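Local coordinates for exosome complex component Rrp42 (Archaeoglobus fulgidus, PDB 3M7N), which probably serves as a non-catalytic subunit of the archaeal exosome, helping to shape the active site of its partner Rrp41 in RNA degradation, at residues V78-A83 with I134-I139. Residues are numbered along the deposited sequence; the frame is centred on the assembly and turned at random.
Sequences VIIVNA and IVFVDI. With nucleotides of chain L.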
ATOM      1  N   VAL H  78      -4.366 -24.033  23.539  1.00 51.13           N
ATOM      2  CA  VAL H  78      -4.368 -23.481  22.188  1.00 43.61           C
ATOM      3  C   VAL H  78      -2.999 -23.601  21.512  1.00 43.77           C
ATOM      4  O   VAL H  78      -1.963 -23.430  22.159  1.00 47.40           O
ATOM      5  CB  VAL H  78      -4.779 -22.002  22.249  1.00 49.29           C
ATOM      6  CG1 VAL H  78      -4.691 -21.343  20.887  1.00 44.87           C
ATOM      7  CG2 VAL H  78      -6.181 -21.887  22.821  1.00 52.29           C
ATOM      8  N   ILE H  79      -2.993 -23.902  20.214  1.00 44.18           N
ATOM      9  CA  ILE H  79      -1.753 -23.920  19.436  1.00 39.21           C
ATOM     10  C   ILE H  79      -1.906 -22.990  18.266  1.00 37.68           C
ATOM     11  O   ILE H  79      -2.910 -23.031  17.558  1.00 43.18           O
ATOM     12  CB  ILE H  79      -1.392 -25.320  18.893  1.00 39.72           C
ATOM     13  CG1 ILE H  79      -1.206 -26.305  20.043  1.00 44.21           C
ATOM     14  CG2 ILE H  79      -0.107 -25.257  18.069  1.00 33.71           C
ATOM     15  CD1 ILE H  79      -0.679 -27.669  19.609  1.00 42.89           C
ATOM     16  N   ILE H  80      -0.912 -22.136  18.071  1.00 37.81           N
ATOM     17  CA  ILE H  80      -0.945 -21.146  17.007  1.00 33.85           C
ATOM     18  C   ILE H  80       0.393 -21.190  16.308  1.00 33.50           C
ATOM     19  O   ILE H  80       1.437 -21.085  16.949  1.00 33.62           O
ATOM     20  CB  ILE H  80      -1.156 -19.723  17.554  1.00 38.15           C
ATOM     21  CG1 ILE H  80      -2.112 -19.741  18.743  1.00 35.02           C
ATOM     22  CG2 ILE H  80      -1.637 -18.794  16.445  1.00 36.95           C
ATOM     23  CD1 ILE H  80      -2.756 -18.404  19.033  1.00 40.56           C
ATOM     24  N   VAL H  81       0.358 -21.352  14.995  1.00 31.51           N
ATOM     25  CA  VAL H  81       1.568 -21.513  14.220  1.00 31.07           C
ATOM     26  C   VAL H  81       1.745 -20.321  13.290  1.00 30.83           C
ATOM     27  O   VAL H  81       0.839 -19.965  12.549  1.00 28.36           O
ATOM     28  CB  VAL H  81       1.524 -22.829  13.386  1.00 31.86           C
ATOM     29  CG1 VAL H  81       2.786 -22.965  12.527  1.00 28.06           C
ATOM     30  CG2 VAL H  81       1.367 -24.042  14.294  1.00 26.96           C
ATOM     31  N   ASN H  82       2.908 -19.694  13.342  1.00 29.35           N
ATOM     32  CA  ASN H  82       3.222 -18.634  12.392  1.00 28.12           C
ATOM     33  C   ASN H  82       4.580 -18.860  11.745  1.00 26.43           C
ATOM     34  O   ASN H  82       5.483 -19.444  12.340  1.00 26.99           O
ATOM     35  CB  ASN H  82       3.182 -17.240  13.055  1.00 27.10           C
ATOM     36  CG  ASN H  82       1.778 -16.831  13.476  1.00 37.82           C
ATOM     37  OD1 ASN H  82       1.365 -17.058  14.617  1.00 38.90           O
ATOM     38  ND2 ASN H  82       1.036 -16.241  12.556  1.00 33.88           N
ATOM     39  N   ALA H  83       4.724 -18.376  10.525  1.00 24.33           N
ATOM     40  CA  ALA H  83       5.992 -18.453   9.861  1.00 32.01           C
ATOM     41  C   ALA H  83       6.430 -17.065   9.377  1.00 29.85           C
ATOM     42  O   ALA H  83       5.619 -16.246   8.959  1.00 31.82           O
ATOM     43  CB  ALA H  83       5.924 -19.469   8.708  1.00 25.14           C
ATOM     44  N   ILE H 134      -1.248 -21.576  26.147  1.00 45.64           N
ATOM     45  CA  ILE H 134      -1.214 -21.248  24.736  1.00 46.40           C
ATOM     46  C   ILE H 134       0.172 -21.537  24.192  1.00 40.30           C
ATOM     47  O   ILE H 134       1.157 -21.054  24.728  1.00 42.53           O
ATOM     48  CB  ILE H 134      -1.538 -19.780  24.524  1.00 47.34           C
ATOM     49  CG1 ILE H 134      -2.945 -19.495  25.053  1.00 47.20           C
ATOM     50  CG2 ILE H 134      -1.396 -19.428  23.050  1.00 41.61           C
ATOM     51  CD1 ILE H 134      -3.283 -18.046  25.097  1.00 59.89           C
ATOM     52  N   VAL H 135       0.249 -22.349  23.148  1.00 43.69           N
ATOM     53  CA  VAL H 135       1.537 -22.721  22.562  1.00 38.65           C
ATOM     54  C   VAL H 135       1.780 -21.967  21.253  1.00 37.29           C
ATOM     55  O   VAL H 135       1.070 -22.184  20.272  1.00 39.91           O
ATOM     56  CB  VAL H 135       1.593 -24.231  22.314  1.00 35.66           C
ATOM     57  CG1 VAL H 135       2.963 -24.640  21.854  1.00 29.92           C
ATOM     58  CG2 VAL H 135       1.198 -24.977  23.586  1.00 35.19           C
ATOM     59  N   PHE H 136       2.765 -21.068  21.252  1.00 31.18           N
ATOM     60  CA  PHE H 136       3.148 -20.341  20.048  1.00 30.14           C
ATOM     61  C   PHE H 136       4.244 -21.075  19.330  1.00 30.81           C
ATOM     62  O   PHE H 136       5.334 -21.268  19.879  1.00 27.86           O
ATOM     63  CB  PHE H 136       3.628 -18.919  20.371  1.00 31.97           C
ATOM     64  CG  PHE H 136       2.520 -17.984  20.794  1.00 34.29           C
ATOM     65  CD1 PHE H 136       2.327 -17.669  22.129  1.00 36.39           C
ATOM     66  CD2 PHE H 136       1.670 -17.430  19.859  1.00 34.63           C
ATOM     67  CE1 PHE H 136       1.309 -16.820  22.516  1.00 38.57           C
ATOM     68  CE2 PHE H 136       0.653 -16.569  20.247  1.00 37.57           C
ATOM     69  CZ  PHE H 136       0.471 -16.273  21.568  1.00 35.02           C
ATOM     70  N   VAL H 137       3.949 -21.498  18.106  1.00 30.52           N
ATOM     71  CA  VAL H 137       4.950 -22.145  17.270  1.00 28.93           C
ATOM     72  C   VAL H 137       5.378 -21.143  16.215  1.00 28.80           C
ATOM     73  O   VAL H 137       4.599 -20.765  15.330  1.00 29.72           O
ATOM     74  CB  VAL H 137       4.443 -23.468  16.606  1.00 31.14           C
ATOM     75  CG1 VAL H 137       5.524 -24.042  15.689  1.00 31.17           C
ATOM     76  CG2 VAL H 137       4.068 -24.502  17.648  1.00 25.98           C
ATOM     77  N   ASP H 138       6.614 -20.676  16.319  1.00 32.87           N
ATOM     78  CA  ASP H 138       7.058 -19.623  15.415  1.00 28.42           C
ATOM     79  C   ASP H 138       8.192 -20.108  14.544  1.00 26.68           C
ATOM     80  O   ASP H 138       9.249 -20.500  15.032  1.00 28.37           O
ATOM     81  CB  ASP H 138       7.384 -18.330  16.176  1.00 26.44           C
ATOM     82  CG  ASP H 138       6.123 -17.621  16.691  1.00 29.26           C
ATOM     83  OD1 ASP H 138       5.898 -17.600  17.915  1.00 28.86           O
ATOM     84  OD2 ASP H 138       5.350 -17.087  15.874  1.00 29.13           O
ATOM     85  N   ILE H 139       7.933 -20.112  13.241  1.00 29.13           N
ATOM     86  CA  ILE H 139       8.843 -20.677  12.253  1.00 27.48           C
ATOM     87  C   ILE H 139       9.622 -19.534  11.630  1.00 28.65           C
ATOM     88  O   ILE H 139       9.033 -18.529  11.252  1.00 28.93           O
ATOM     89  CB  ILE H 139       8.044 -21.422  11.146  1.00 26.90           C
ATOM     90  CG1 ILE H 139       7.243 -22.578  11.752  1.00 25.68           C
ATOM     91  CG2 ILE H 139       8.962 -21.900  10.008  1.00 20.75           C
ATOM     92  CD1 ILE H 139       6.203 -23.161  10.823  1.00 23.34           C
TER
ATOM     93  O5'   C L   3      -6.906 -16.697  14.362  1.00 66.97           O
ATOM     94  C5'   C L   3      -5.556 -17.171  14.118  1.00 64.06           C
ATOM     95  C4'   C L   3      -5.160 -18.521  14.737  1.00 61.20           C
ATOM     96  O4'   C L   3      -5.572 -18.633  16.126  1.00 63.75           O
ATOM     97  C3'   C L   3      -5.731 -19.789  14.099  1.00 61.30           C
ATOM     98  O3'   C L   3      -5.016 -20.151  12.917  1.00 58.50           O
ATOM     99  C2'   C L   3      -5.540 -20.826  15.208  1.00 56.03           C
ATOM    100  O2'   C L   3      -4.231 -21.352  15.306  1.00 51.36           O
ATOM    101  C1'   C L   3      -5.845 -19.993  16.448  1.00 63.13           C
ATOM    102  N1    C L   3      -7.268 -20.160  16.860  1.00 66.59           N
ATOM    103  C2    C L   3      -7.678 -21.388  17.408  1.00 68.58           C
ATOM    104  O2    C L   3      -6.842 -22.296  17.546  1.00 64.26           O
ATOM    105  N3    C L   3      -8.977 -21.550  17.774  1.00 70.38           N
ATOM    106  C4    C L   3      -9.839 -20.541  17.604  1.00 74.77           C
ATOM    107  N4    C L   3     -11.113 -20.732  17.981  1.00 75.33           N
ATOM    108  C5    C L   3      -9.433 -19.286  17.044  1.00 72.05           C
ATOM    109  C6    C L   3      -8.155 -19.137  16.683  1.00 65.97           C
TER
HETATM  110  O   HOH W   1       2.828 -18.385  16.566  1.00 33.86           O
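In the mixed sheet of the RNase PH-like domain, strand 78-83 runs parallel to strand 134-139, joined to it through a crossover that includes helix 100-115. Within this chain 78-84 is an edge strand, while 131-141 pairs with 56-67 on its other flank. Val78 O accepts a hydrogen bond from Val135 N at 2.7 Å, nearly along the C=O axis. Ile79 lies alongside Val135 on the face that helices 100-115 and 148-161 cover, its CG1 4.2 Å from Val135 CB. Its carbonyl points off the edge of the pair, where Ile79 O accepts a hydrogen bond from the ribose O2' of C3 of chain L at 3.1 Å, so the RNA sugar meets backbone. Ile80 N and O are hydrogen-bonded to Val135 O and Val137 N, one on each side of Phe136. On the face shared with Phe136 and Asn82, Ile80 CG2 rests near ribose C4', while CD1 is 4.1 Å from Phe136 CE2. Ile134 CG2 lies over one face of that ring, towards its rim. Val81 returns to the helix-covered face; its side chain crosses that of Ile139 obliquely, Val81 CG1, anti to the backbone N (chi1 178°), meeting Ile139 CD1 at 3.8 Å. Asn82 N and O continue the pairing with Val137 O and Ile139 N. Asn82 and Asp138 stand side by side, amide and carboxylate planes only 16° apart, and one water, hydrogen-bonded to Asn82 OD1 (2.8 Å) and Asp138 OD2 (2.9 Å), bridges them. Asp138 OD2 also forms a salt bridge with Arg89 of a neighbouring exonuclease 1 subunit. Ala83 CB packs on Ile139 CB at 3.8 Å.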